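PDB 2FNU: aminotransferase from Helicobacter pylori, which catalyses the PLP-dependent transamination of a UDP-linked 4-keto sugar to its 4-amino form, the second step in making pseudaminic acid for flagellin modification. Local coordinates for residues R74-T79 and T97-G102; A257-R262 and S357-A362. All coordinates share one frame; numbering follows the deposited sequence.

Contact 1 of 2, residues R74-T79 and T97-G102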
loop_
_atom_site.group_PDB
_atom_site.type_symbol
_atom_site.label_atom_id
_atom_site.label_comp_id
_atom_site.label_asym_id
_atom_site.label_seq_id
_atom_site.Cartn_x
_atom_site.Cartn_y
_atom_site.Cartn_z
ATOM N N ARG B 74 8.492 -26.400 7.765
ATOM C CA ARG B 74 7.930 -25.685 8.921
ATOM C C ARG B 74 6.914 -24.668 8.389
ATOM O O ARG B 74 7.069 -23.449 8.549
ATOM C CB ARG B 74 9.039 -25.024 9.750
ATOM C CG ARG B 74 9.948 -26.067 10.452
ATOM C CD ARG B 74 11.157 -25.448 11.158
ATOM N NE ARG B 74 12.128 -24.825 10.248
ATOM C CZ ARG B 74 13.065 -25.475 9.555
ATOM N NH1 ARG B 74 13.172 -26.797 9.625
ATOM N NH2 ARG B 74 13.898 -24.798 8.774
ATOM N N ASN B 75 5.878 -25.216 7.762
ATOM C CA ASN B 75 4.958 -24.446 6.926
ATOM C C ASN B 75 3.570 -24.213 7.531
ATOM O O ASN B 75 2.732 -23.612 6.865
ATOM C CB ASN B 75 4.767 -25.150 5.576
ATOM C CG ASN B 75 4.018 -26.468 5.707
ATOM O OD1 ASN B 75 2.954 -26.663 5.110
ATOM N ND2 ASN B 75 4.553 -27.366 6.513
ATOM N N GLU B 76 3.305 -24.720 8.737
ATOM C CA GLU B 76 1.969 -24.547 9.321
ATOM C C GLU B 76 1.943 -23.451 10.372
ATOM O O GLU B 76 2.855 -23.355 11.205
ATOM C CB GLU B 76 1.464 -25.866 9.923
ATOM C CG GLU B 76 1.222 -26.927 8.867
ATOM C CD GLU B 76 0.657 -28.235 9.412
ATOM O OE1 GLU B 76 0.596 -29.200 8.622
ATOM O OE2 GLU B 76 0.274 -28.300 10.593
ATOM N N ILE B 77 0.899 -22.617 10.332
ATOM C CA ILE B 77 0.714 -21.593 11.348
ATOM C C ILE B 77 -0.688 -21.715 11.899
ATOM O O ILE B 77 -1.646 -21.705 11.139
ATOM C CB ILE B 77 0.995 -20.175 10.795
ATOM C CG1 ILE B 77 2.516 -20.012 10.597
ATOM C CG2 ILE B 77 0.446 -19.096 11.742
ATOM C CD1 ILE B 77 3.003 -18.640 10.137
ATOM N N ILE B 78 -0.790 -21.856 13.218
ATOM C CA ILE B 78 -2.088 -21.977 13.861
ATOM C C ILE B 78 -2.683 -20.593 13.986
ATOM O O ILE B 78 -2.001 -19.644 14.369
ATOM C CB ILE B 78 -1.938 -22.606 15.264
ATOM C CG1 ILE B 78 -1.475 -24.054 15.129
ATOM C CG2 ILE B 78 -3.243 -22.566 16.002
ATOM C CD1 ILE B 78 -0.903 -24.604 16.447
ATOM N N THR B 79 -3.974 -20.482 13.679
ATOM C CA THR B 79 -4.651 -19.188 13.807
ATOM C C THR B 79 -6.145 -19.362 14.048
ATOM O O THR B 79 -6.633 -20.484 14.215
ATOM C CB THR B 79 -4.348 -18.268 12.580
ATOM O OG1 THR B 79 -4.816 -16.936 12.843
ATOM C CG2 THR B 79 -4.981 -18.824 11.312
ATOM N N THR B 97 0.455 -22.651 5.526
ATOM C CA THR B 97 -0.873 -23.260 5.635
ATOM C C THR B 97 -1.470 -22.880 6.985
ATOM O O THR B 97 -0.869 -23.178 8.015
ATOM C CB THR B 97 -0.749 -24.790 5.551
ATOM O OG1 THR B 97 -0.339 -25.153 4.229
ATOM C CG2 THR B 97 -2.078 -25.481 5.874
ATOM N N PRO B 98 -2.626 -22.185 6.990
ATOM C CA PRO B 98 -3.316 -21.884 8.252
ATOM C C PRO B 98 -3.922 -23.144 8.834
ATOM O O PRO B 98 -4.509 -23.940 8.102
ATOM C CB PRO B 98 -4.423 -20.908 7.847
ATOM C CG PRO B 98 -4.667 -21.188 6.394
ATOM C CD PRO B 98 -3.335 -21.641 5.814
ATOM N N VAL B 99 -3.802 -23.293 10.152
ATOM C CA VAL B 99 -4.452 -24.376 10.867
ATOM C C VAL B 99 -5.424 -23.733 11.837
ATOM O O VAL B 99 -5.008 -23.050 12.761
ATOM C CB VAL B 99 -3.405 -25.246 11.589
ATOM C CG1 VAL B 99 -4.075 -26.371 12.366
ATOM C CG2 VAL B 99 -2.425 -25.816 10.565
ATOM N N PHE B 100 -6.722 -23.899 11.599
ATOM C CA PHE B 100 -7.725 -23.137 12.353
ATOM C C PHE B 100 -8.091 -23.780 13.691
ATOM O O PHE B 100 -8.473 -24.948 13.738
ATOM C CB PHE B 100 -8.986 -22.917 11.497
ATOM C CG PHE B 100 -8.734 -22.045 10.297
ATOM C CD1 PHE B 100 -8.707 -22.576 9.015
ATOM C CD2 PHE B 100 -8.465 -20.690 10.467
ATOM C CE1 PHE B 100 -8.439 -21.741 7.902
ATOM C CE2 PHE B 100 -8.209 -19.850 9.361
ATOM C CZ PHE B 100 -8.203 -20.384 8.083
ATOM N N ALA B 101 -7.951 -22.999 14.769
ATOM C CA ALA B 101 -8.278 -23.440 16.121
ATOM C C ALA B 101 -9.709 -23.089 16.480
ATOM O O ALA B 101 -10.306 -22.189 15.886
ATOM C CB ALA B 101 -7.338 -22.771 17.128
ATOM N N GLY B 102 -10.243 -23.772 17.484
ATOM C CA GLY B 102 -11.512 -23.356 18.059
ATOM C C GLY B 102 -11.414 -21.998 18.735
ATOM O O GLY B 102 -10.315 -21.504 19.050
#

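Contact 2 of 2, residues A257-R262 and S357-A362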
loop_
_atom_site.group_PDB
_atom_site.type_symbol
_atom_site.label_atom_id
_atom_site.label_comp_id
_atom_site.label_asym_id
_atom_site.label_seq_id
_atom_site.Cartn_x
_atom_site.Cartn_y
_atom_site.Cartn_z
ATOM N N ALA B 257 -20.609 1.951 25.004
ATOM C CA ALA B 257 -20.774 0.539 25.359
ATOM C C ALA B 257 -21.510 0.368 26.684
ATOM O O ALA B 257 -22.371 -0.507 26.830
ATOM C CB ALA B 257 -19.416 -0.149 25.419
ATOM N N LEU B 258 -21.165 1.204 27.657
ATOM C CA LEU B 258 -21.818 1.121 28.965
ATOM C C LEU B 258 -23.300 1.464 28.872
ATOM O O LEU B 258 -24.124 0.895 29.612
ATOM C CB LEU B 258 -21.117 2.023 29.988
ATOM C CG LEU B 258 -19.726 1.534 30.402
ATOM C CD1 LEU B 258 -19.014 2.653 31.166
ATOM C CD2 LEU B 258 -19.755 0.222 31.215
ATOM N N THR B 259 -23.644 2.408 27.991
ATOM C CA THR B 259 -25.055 2.763 27.778
ATOM C C THR B 259 -25.817 1.588 27.174
ATOM O O THR B 259 -26.895 1.230 27.648
ATOM C CB THR B 259 -25.173 4.018 26.908
ATOM O OG1 THR B 259 -24.612 5.106 27.640
ATOM C CG2 THR B 259 -26.630 4.342 26.583
ATOM N N TYR B 260 -25.266 0.968 26.132
ATOM C CA TYR B 260 -25.883 -0.256 25.647
ATOM C C TYR B 260 -26.043 -1.295 26.766
ATOM O O TYR B 260 -27.090 -1.933 26.880
ATOM C CB TYR B 260 -25.000 -0.882 24.578
ATOM C CG TYR B 260 -25.069 -0.316 23.174
ATOM C CD1 TYR B 260 -26.276 -0.246 22.474
ATOM C CD2 TYR B 260 -23.901 0.058 22.502
ATOM C CE1 TYR B 260 -26.325 0.209 21.155
ATOM C CE2 TYR B 260 -23.947 0.534 21.182
ATOM C CZ TYR B 260 -25.164 0.592 20.515
ATOM O OH TYR B 260 -25.216 1.020 19.204
ATOM N N ASP B 261 -24.985 -1.494 27.561
ATOM C CA ASP B 261 -25.027 -2.484 28.651
ATOM C C ASP B 261 -26.219 -2.199 29.570
ATOM O O ASP B 261 -26.959 -3.128 29.938
ATOM C CB ASP B 261 -23.752 -2.453 29.484
ATOM C CG ASP B 261 -22.536 -3.020 28.759
ATOM O OD1 ASP B 261 -22.634 -3.555 27.628
ATOM O OD2 ASP B 261 -21.450 -2.927 29.370
ATOM N N ARG B 262 -26.408 -0.926 29.929
ATOM C CA ARG B 262 -27.495 -0.592 30.864
ATOM C C ARG B 262 -28.842 -0.966 30.263
ATOM O O ARG B 262 -29.694 -1.574 30.936
ATOM C CB ARG B 262 -27.495 0.890 31.232
ATOM C CG ARG B 262 -26.339 1.318 32.109
ATOM C CD ARG B 262 -26.602 2.712 32.667
ATOM N NE ARG B 262 -26.836 3.724 31.629
ATOM C CZ ARG B 262 -25.872 4.343 30.949
ATOM N NH1 ARG B 262 -24.588 4.045 31.177
ATOM N NH2 ARG B 262 -26.196 5.268 30.038
ATOM N N SER B 357 -28.139 9.035 20.784
ATOM C CA SER B 357 -28.104 8.091 19.678
ATOM C C SER B 357 -28.016 6.659 20.170
ATOM O O SER B 357 -28.734 5.779 19.683
ATOM C CB SER B 357 -26.917 8.392 18.772
ATOM O OG SER B 357 -27.156 9.609 18.074
ATOM N N VAL B 358 -27.144 6.411 21.140
ATOM C CA VAL B 358 -27.027 5.053 21.674
ATOM C C VAL B 358 -28.340 4.596 22.323
ATOM O O VAL B 358 -28.771 3.453 22.146
ATOM C CB VAL B 358 -25.854 4.908 22.669
ATOM C CG1 VAL B 358 -25.741 3.456 23.196
ATOM C CG2 VAL B 358 -24.556 5.288 21.992
ATOM N N GLN B 359 -28.971 5.491 23.085
ATOM C CA GLN B 359 -30.254 5.142 23.702
ATOM C C GLN B 359 -31.283 4.810 22.636
ATOM O O GLN B 359 -32.041 3.860 22.787
ATOM C CB GLN B 359 -30.754 6.294 24.571
ATOM C CG GLN B 359 -29.854 6.510 25.785
ATOM C CD GLN B 359 -29.996 7.893 26.416
ATOM O OE1 GLN B 359 -30.408 8.862 25.758
ATOM N NE2 GLN B 359 -29.640 7.996 27.699
ATOM N N ASN B 360 -31.298 5.576 21.540
ATOM C CA ASN B 360 -32.247 5.298 20.471
ATOM C C ASN B 360 -31.972 3.998 19.740
ATOM O O ASN B 360 -32.881 3.209 19.478
ATOM C CB ASN B 360 -32.368 6.469 19.503
ATOM C CG ASN B 360 -33.390 7.486 19.987
ATOM O OD1 ASN B 360 -34.540 7.494 19.528
ATOM N ND2 ASN B 360 -32.997 8.296 20.975
ATOM N N ILE B 361 -30.705 3.764 19.425
ATOM C CA ILE B 361 -30.344 2.516 18.762
ATOM C C ILE B 361 -30.677 1.316 19.649
ATOM O O ILE B 361 -31.252 0.328 19.195
ATOM C CB ILE B 361 -28.841 2.504 18.395
ATOM C CG1 ILE B 361 -28.555 3.555 17.318
ATOM C CG2 ILE B 361 -28.389 1.111 17.921
ATOM C CD1 ILE B 361 -27.106 3.985 17.245
ATOM N N ALA B 362 -30.285 1.391 20.918
ATOM C CA ALA B 362 -30.474 0.270 21.827
ATOM C C ALA B 362 -31.954 -0.092 21.979
ATOM O O ALA B 362 -32.322 -1.259 21.902
ATOM C CB ALA B 362 -29.850 0.594 23.179
#

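Contact 1 of 2, residues R74-T79 and T97-G102
Strands 76-79 and 97-100 run parallel with a twist of 36°, and five backbone hydrogen bonds join them in alternation. The first goes from T97 N to N75 O at 2.8 Å, nearly along the C=O axis. I77 gives its N-H to T97 O and takes one from V99 N on its own O. T79 does the same between V99 O and A101 N. The bond from A101 N to T79 O is again nearly along the C=O axis, while the donors to I77 O and V99 O sit above the carbonyl planes.

E76, I78, T97 and V99 share one face. The extended E76 side chain crosses V99 obliquely, so that CB and OE2 of E76 both pack on V99 CG2, at 3.9 and 3.7 Å. The carboxylate itself is held by N119. I78 CG1 meets V99 CB at 4.2 Å, and I78 CG2 touches A101 CB at 4.3 Å.

On the other face T79 lies alongside F100. Its OG1 is anti to the backbone N (chi1 -170°) and bonds V126 O on strand 122-128. This leaves CG2 to touch F100 CE2 at 3.9 Å and P98 CB at 4.1 Å. Helix 86-93 packs on this face through L91 and L92. Together the elements form a beta-alpha-beta unit at the edge of the mixed sheet of this PLP-dependent aminotransferase.

Contact 2 of 2, residues A257-R262 and S357-A362
Y260 reaches across from helix 246-264 and lays its ring against helix 355-370. The two segments cross at -38°, with their axes 9.3 Å apart. CG of Y260 stands beside the backbone N, and the ring offers one face to V358. V358 CG1 is anti to its own backbone N (chi1 -179°). This torsion sets the methyl over the ring centre, 3.6 Å from the centroid and 4° off the normal, as a CH-pi contact. I361 CG2 comes to the ring edge in the ring plane, 3.4 Å from Y260 OH. A362 CB meets Y260 CD1 at 3.7 Å. The hydroxyl is hydrogen-bonded to P348 O, so this buried polar tip has a partner.

V358 CG1 is shared. T259 CG2, anti to its backbone N, touches it at 3.6 Å and also reaches Q359 CG at 4.0 Å. T259 OG1 stands beside the backbone N and bonds E255 O one turn back; R262 NH2 adds a weak bond to it. No hydrogen bond links the two segments. F264 and Y286 meet the Y260 ring, extending the aromatic packing. This apolar packing joins two helices of the C-terminal part, consistent with the smaller domain of a fold-type I aminotransferase.

Overall arrangement
Contacts 1 and 2 lie on opposite sides of the chain's centre, with centres 38 Å apart and nearest atoms about 23 Å apart. They follow one another along the chain and do not touch. Contact 1 lies at one edge of the large sheet, near the cofactor: the T79 side chain is about 9 Å from the bound PMP. Contact 2 pairs two helices, 246-264 and 355-370, on the side of the nucleotide sugar. The I361 side chain is about 12 Å from UD1, and that of Y260 about 8 Å from the substrate-binding Y6. No residue of either contact is among those lining the PMP or UD1 pockets. The bound PMP and UD1 lie between the two regions.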